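Local coordinates for extracellular solute-binding protein (Bordetella parapertussis, PDB 3PU5) that probably serves as the extracellular solute-binding component of a transport system, with family resemblance to polyamine-binding proteins, at residues Y117-K130 and G226-V238. Residues are numbered along the deposited sequence; the frame is centred on the assembly and turned at random.
Sequences YRPDKIQGGVKSWK and GMVKWVDPTEGAV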
# COMPACT_ATOMS: atom_id res chain seq x y z
N TYR A 117 3.58 17.94 -4.42
CA TYR A 117 4.28 19.21 -4.61
C TYR A 117 3.42 20.44 -4.24
O TYR A 117 2.21 20.34 -4.04
CB TYR A 117 4.77 19.33 -6.07
CG TYR A 117 3.65 19.62 -7.06
CD1 TYR A 117 2.86 18.60 -7.58
CD2 TYR A 117 3.39 20.92 -7.47
CE1 TYR A 117 1.82 18.87 -8.48
CE2 TYR A 117 2.36 21.21 -8.36
CZ TYR A 117 1.59 20.19 -8.86
OH TYR A 117 0.58 20.49 -9.75
N ARG A 118 4.08 21.60 -4.16
CA ARG A 118 3.41 22.87 -3.94
C ARG A 118 3.30 23.62 -5.26
O ARG A 118 4.32 24.02 -5.84
CB ARG A 118 4.22 23.73 -2.97
CG ARG A 118 4.06 23.35 -1.51
CD ARG A 118 4.79 24.36 -0.63
NE ARG A 118 4.16 25.67 -0.65
CZ ARG A 118 3.54 26.22 0.40
NH1 ARG A 118 2.99 27.42 0.29
NH2 ARG A 118 3.50 25.57 1.55
N PRO A 119 2.08 23.82 -5.77
CA PRO A 119 1.93 24.53 -7.04
C PRO A 119 2.56 25.93 -7.01
O PRO A 119 2.98 26.43 -8.05
CB PRO A 119 0.42 24.63 -7.22
CG PRO A 119 -0.14 23.45 -6.45
CD PRO A 119 0.79 23.29 -5.27
N ASP A 120 2.64 26.55 -5.84
CA ASP A 120 3.18 27.90 -5.76
C ASP A 120 4.70 27.92 -5.85
O ASP A 120 5.32 28.98 -5.96
CB ASP A 120 2.67 28.66 -4.52
CG ASP A 120 3.32 28.20 -3.22
OD1 ASP A 120 3.03 28.83 -2.18
OD2 ASP A 120 4.11 27.23 -3.23
N LYS A 121 5.31 26.74 -5.85
CA LYS A 121 6.75 26.63 -6.01
C LYS A 121 7.07 26.03 -7.37
O LYS A 121 8.12 26.31 -7.96
CB LYS A 121 7.34 25.79 -4.89
CG LYS A 121 7.70 26.61 -3.65
CD LYS A 121 9.21 26.88 -3.63
CE LYS A 121 9.55 28.30 -3.17
NZ LYS A 121 9.56 29.27 -4.32
N ILE A 122 6.15 25.22 -7.87
CA ILE A 122 6.33 24.49 -9.11
C ILE A 122 5.03 24.52 -9.90
O ILE A 122 4.17 23.64 -9.75
CB ILE A 122 6.75 23.04 -8.82
CG1 ILE A 122 7.87 23.03 -7.78
CG2 ILE A 122 7.17 22.35 -10.10
CD1 ILE A 122 8.34 21.65 -7.42
N GLN A 123 4.85 25.54 -10.72
CA GLN A 123 3.60 25.68 -11.44
C GLN A 123 3.41 24.53 -12.43
O GLN A 123 4.26 24.29 -13.30
CB GLN A 123 3.50 27.02 -12.16
CG GLN A 123 2.11 27.29 -12.71
CD GLN A 123 2.06 28.51 -13.61
OE1 GLN A 123 1.06 28.74 -14.30
NE2 GLN A 123 3.14 29.29 -13.62
N GLY A 124 2.31 23.81 -12.28
CA GLY A 124 2.02 22.68 -13.14
C GLY A 124 2.71 21.41 -12.71
O GLY A 124 2.47 20.35 -13.27
N GLY A 125 3.57 21.51 -11.70
CA GLY A 125 4.25 20.36 -11.15
C GLY A 125 5.08 19.64 -12.19
O GLY A 125 5.72 20.28 -13.03
N VAL A 126 5.08 18.31 -12.11
CA VAL A 126 5.79 17.44 -13.04
C VAL A 126 4.79 16.37 -13.46
O VAL A 126 3.75 16.24 -12.84
CB VAL A 126 7.01 16.78 -12.37
CG1 VAL A 126 7.95 17.82 -11.83
CG2 VAL A 126 6.57 15.83 -11.26
N LYS A 127 5.10 15.61 -14.51
CA LYS A 127 4.16 14.60 -15.00
C LYS A 127 4.65 13.17 -14.80
O LYS A 127 3.86 12.23 -14.91
CB LYS A 127 3.86 14.82 -16.48
CG LYS A 127 3.01 16.05 -16.77
CD LYS A 127 2.92 16.29 -18.27
CE LYS A 127 1.82 17.28 -18.62
NZ LYS A 127 1.68 17.40 -20.11
N SER A 128 5.93 13.02 -14.51
CA SER A 128 6.54 11.70 -14.44
C SER A 128 7.64 11.62 -13.39
O SER A 128 8.19 12.65 -12.98
CB SER A 128 7.11 11.31 -15.80
OG SER A 128 8.23 12.12 -16.11
N TRP A 129 7.96 10.40 -12.98
CA TRP A 129 9.12 10.14 -12.12
C TRP A 129 10.39 10.62 -12.80
O TRP A 129 11.31 11.15 -12.15
CB TRP A 129 9.26 8.64 -11.85
CG TRP A 129 8.19 8.05 -10.97
CD1 TRP A 129 7.20 7.17 -11.33
CD2 TRP A 129 8.03 8.28 -9.56
NE1 TRP A 129 6.44 6.84 -10.22
CE2 TRP A 129 6.92 7.52 -9.13
CE3 TRP A 129 8.72 9.07 -8.63
CZ2 TRP A 129 6.48 7.53 -7.81
CZ3 TRP A 129 8.29 9.07 -7.31
CH2 TRP A 129 7.18 8.30 -6.91
N LYS A 130 10.46 10.40 -14.10
CA LYS A 130 11.63 10.78 -14.88
C LYS A 130 11.80 12.31 -14.86
O LYS A 130 12.91 12.81 -14.68
CB LYS A 130 11.50 10.26 -16.32
CG LYS A 130 12.68 10.57 -17.22
CD LYS A 130 12.53 9.87 -18.57
CE LYS A 130 12.59 8.35 -18.42
NZ LYS A 130 11.86 7.62 -19.51
N GLY A 226 -6.15 23.52 -2.05
CA GLY A 226 -5.27 23.35 -3.20
C GLY A 226 -3.81 23.71 -3.02
O GLY A 226 -3.06 23.77 -3.99
N MSE A 227 -3.37 23.94 -1.78
CA MSE A 227 -1.99 24.38 -1.55
C MSE A 227 -0.97 23.28 -1.90
O MSE A 227 0.19 23.57 -2.23
CB MSE A 227 -1.82 24.82 -0.10
CG MSE A 227 -0.71 25.81 0.15
SE MSE A 227 -0.38 25.97 2.09
CE MSE A 227 -2.18 26.23 2.72
N VAL A 228 -1.41 22.03 -1.79
CA VAL A 228 -0.57 20.91 -2.22
C VAL A 228 -1.35 20.07 -3.22
O VAL A 228 -2.58 20.05 -3.20
CB VAL A 228 -0.14 20.02 -1.04
CG1 VAL A 228 0.70 20.81 -0.06
CG2 VAL A 228 -1.36 19.43 -0.35
N LYS A 229 -0.63 19.40 -4.12
CA LYS A 229 -1.26 18.55 -5.11
C LYS A 229 -0.44 17.29 -5.29
O LYS A 229 0.74 17.24 -4.90
CB LYS A 229 -1.43 19.29 -6.44
CG LYS A 229 -2.60 20.27 -6.45
CD LYS A 229 -3.04 20.57 -7.88
CE LYS A 229 -4.31 21.41 -7.90
NZ LYS A 229 -4.15 22.71 -7.18
N TRP A 230 -1.06 16.28 -5.89
CA TRP A 230 -0.45 14.97 -6.08
C TRP A 230 -0.40 14.65 -7.56
O TRP A 230 -1.36 14.91 -8.28
CB TRP A 230 -1.27 13.90 -5.36
CG TRP A 230 -0.64 12.53 -5.33
CD1 TRP A 230 0.35 12.10 -4.50
CD2 TRP A 230 -0.98 11.41 -6.17
NE1 TRP A 230 0.65 10.78 -4.76
CE2 TRP A 230 -0.16 10.33 -5.78
CE3 TRP A 230 -1.91 11.22 -7.20
CZ2 TRP A 230 -0.23 9.08 -6.40
CZ3 TRP A 230 -1.98 9.96 -7.81
CH2 TRP A 230 -1.13 8.91 -7.41
N VAL A 231 0.72 14.09 -7.99
CA VAL A 231 0.90 13.69 -9.38
C VAL A 231 0.79 12.18 -9.52
O VAL A 231 1.45 11.43 -8.82
CB VAL A 231 2.26 14.13 -9.95
CG1 VAL A 231 2.40 13.67 -11.39
CG2 VAL A 231 2.42 15.65 -9.86
N ASP A 232 -0.07 11.76 -10.44
CA ASP A 232 -0.14 10.38 -10.90
C ASP A 232 0.91 10.26 -12.01
O ASP A 232 0.67 10.69 -13.13
CB ASP A 232 -1.55 10.12 -11.43
CG ASP A 232 -1.80 8.66 -11.73
OD1 ASP A 232 -0.89 7.83 -11.54
OD2 ASP A 232 -2.94 8.34 -12.16
N PRO A 233 2.09 9.71 -11.69
CA PRO A 233 3.20 9.74 -12.65
C PRO A 233 2.89 8.92 -13.91
O PRO A 233 2.25 7.88 -13.80
CB PRO A 233 4.37 9.11 -11.88
CG PRO A 233 3.95 9.15 -10.42
CD PRO A 233 2.46 8.99 -10.45
N THR A 234 3.35 9.38 -15.07
CA THR A 234 3.01 8.67 -16.31
C THR A 234 3.51 7.22 -16.35
O THR A 234 2.89 6.37 -17.01
CB THR A 234 3.46 9.45 -17.59
OG1 THR A 234 4.87 9.70 -17.54
CG2 THR A 234 2.73 10.79 -17.69
N GLU A 235 4.61 6.92 -15.66
CA GLU A 235 5.12 5.55 -15.61
C GLU A 235 4.29 4.69 -14.66
O GLU A 235 4.47 3.47 -14.60
CB GLU A 235 6.58 5.51 -15.15
CG GLU A 235 7.50 6.41 -15.94
CD GLU A 235 7.73 7.76 -15.28
OE1 GLU A 235 6.87 8.21 -14.50
OE2 GLU A 235 8.79 8.38 -15.56
N GLY A 236 3.40 5.33 -13.92
CA GLY A 236 2.58 4.66 -12.93
C GLY A 236 2.98 5.02 -11.51
O GLY A 236 4.16 5.19 -11.20
N ALA A 237 1.99 5.14 -10.63
CA ALA A 237 2.27 5.25 -9.20
C ALA A 237 2.67 3.87 -8.64
O ALA A 237 2.32 2.83 -9.21
CB ALA A 237 1.08 5.82 -8.46
N VAL A 238 3.43 3.87 -7.55
CA VAL A 238 3.90 2.63 -6.95
C VAL A 238 3.06 2.36 -5.73
O VAL A 238 3.09 3.14 -4.77
CB VAL A 238 5.34 2.75 -6.50
CG1 VAL A 238 5.92 1.37 -6.21
CG2 VAL A 238 6.14 3.47 -7.56
O HOH W 1 1.16 25.92 -3.22
O HOH W 2 1.02 12.71 -15.00
O HOH W 3 9.30 8.16 -18.24
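With its chain bent sharply at chi2 (97°), E235 curls its carboxylate onto the first turn of helix 129-138, while W129, its CG beside the backbone N (chi1 -70°), lays its indole against P233. W129 N reaches the syn lone pair of E235 OE1 at 2.9 Å, and K130 N meets E235 OE2 at 3.0 Å, on the syn side but somewhat out of the carboxylate plane. A glutamate suits this place: it offers two acceptors, and its charge probably gains from the helix N-terminus, where S128 OG separately caps E131 N. A water links E235 OE2 to K130 NZ. In this periplasmic-binding-protein fold, the contact joins turn 233-236 to the start of helix 129-138, and strand 229-231 to the end of strand 111-117. P233 CB sits 3.7 Å from the centroid of the W129 five-membered ring, a CH-pi contact over the face, and NE1 donates in the ring plane to the carbonyl O of G236 (3.0 Å), last residue of the type I turn. Y117 and K229 form an antiparallel hydrogen-bonded pair, Y117 N to K229 O and K229 N to Y117 O both 3.0 Å. The flat aromatic ring of Y117 suits its buried place: CE1 meets V231 CG2 at 3.6 Å, and G125 CA lies over one face toward the rim, where a CB would collide with the ring.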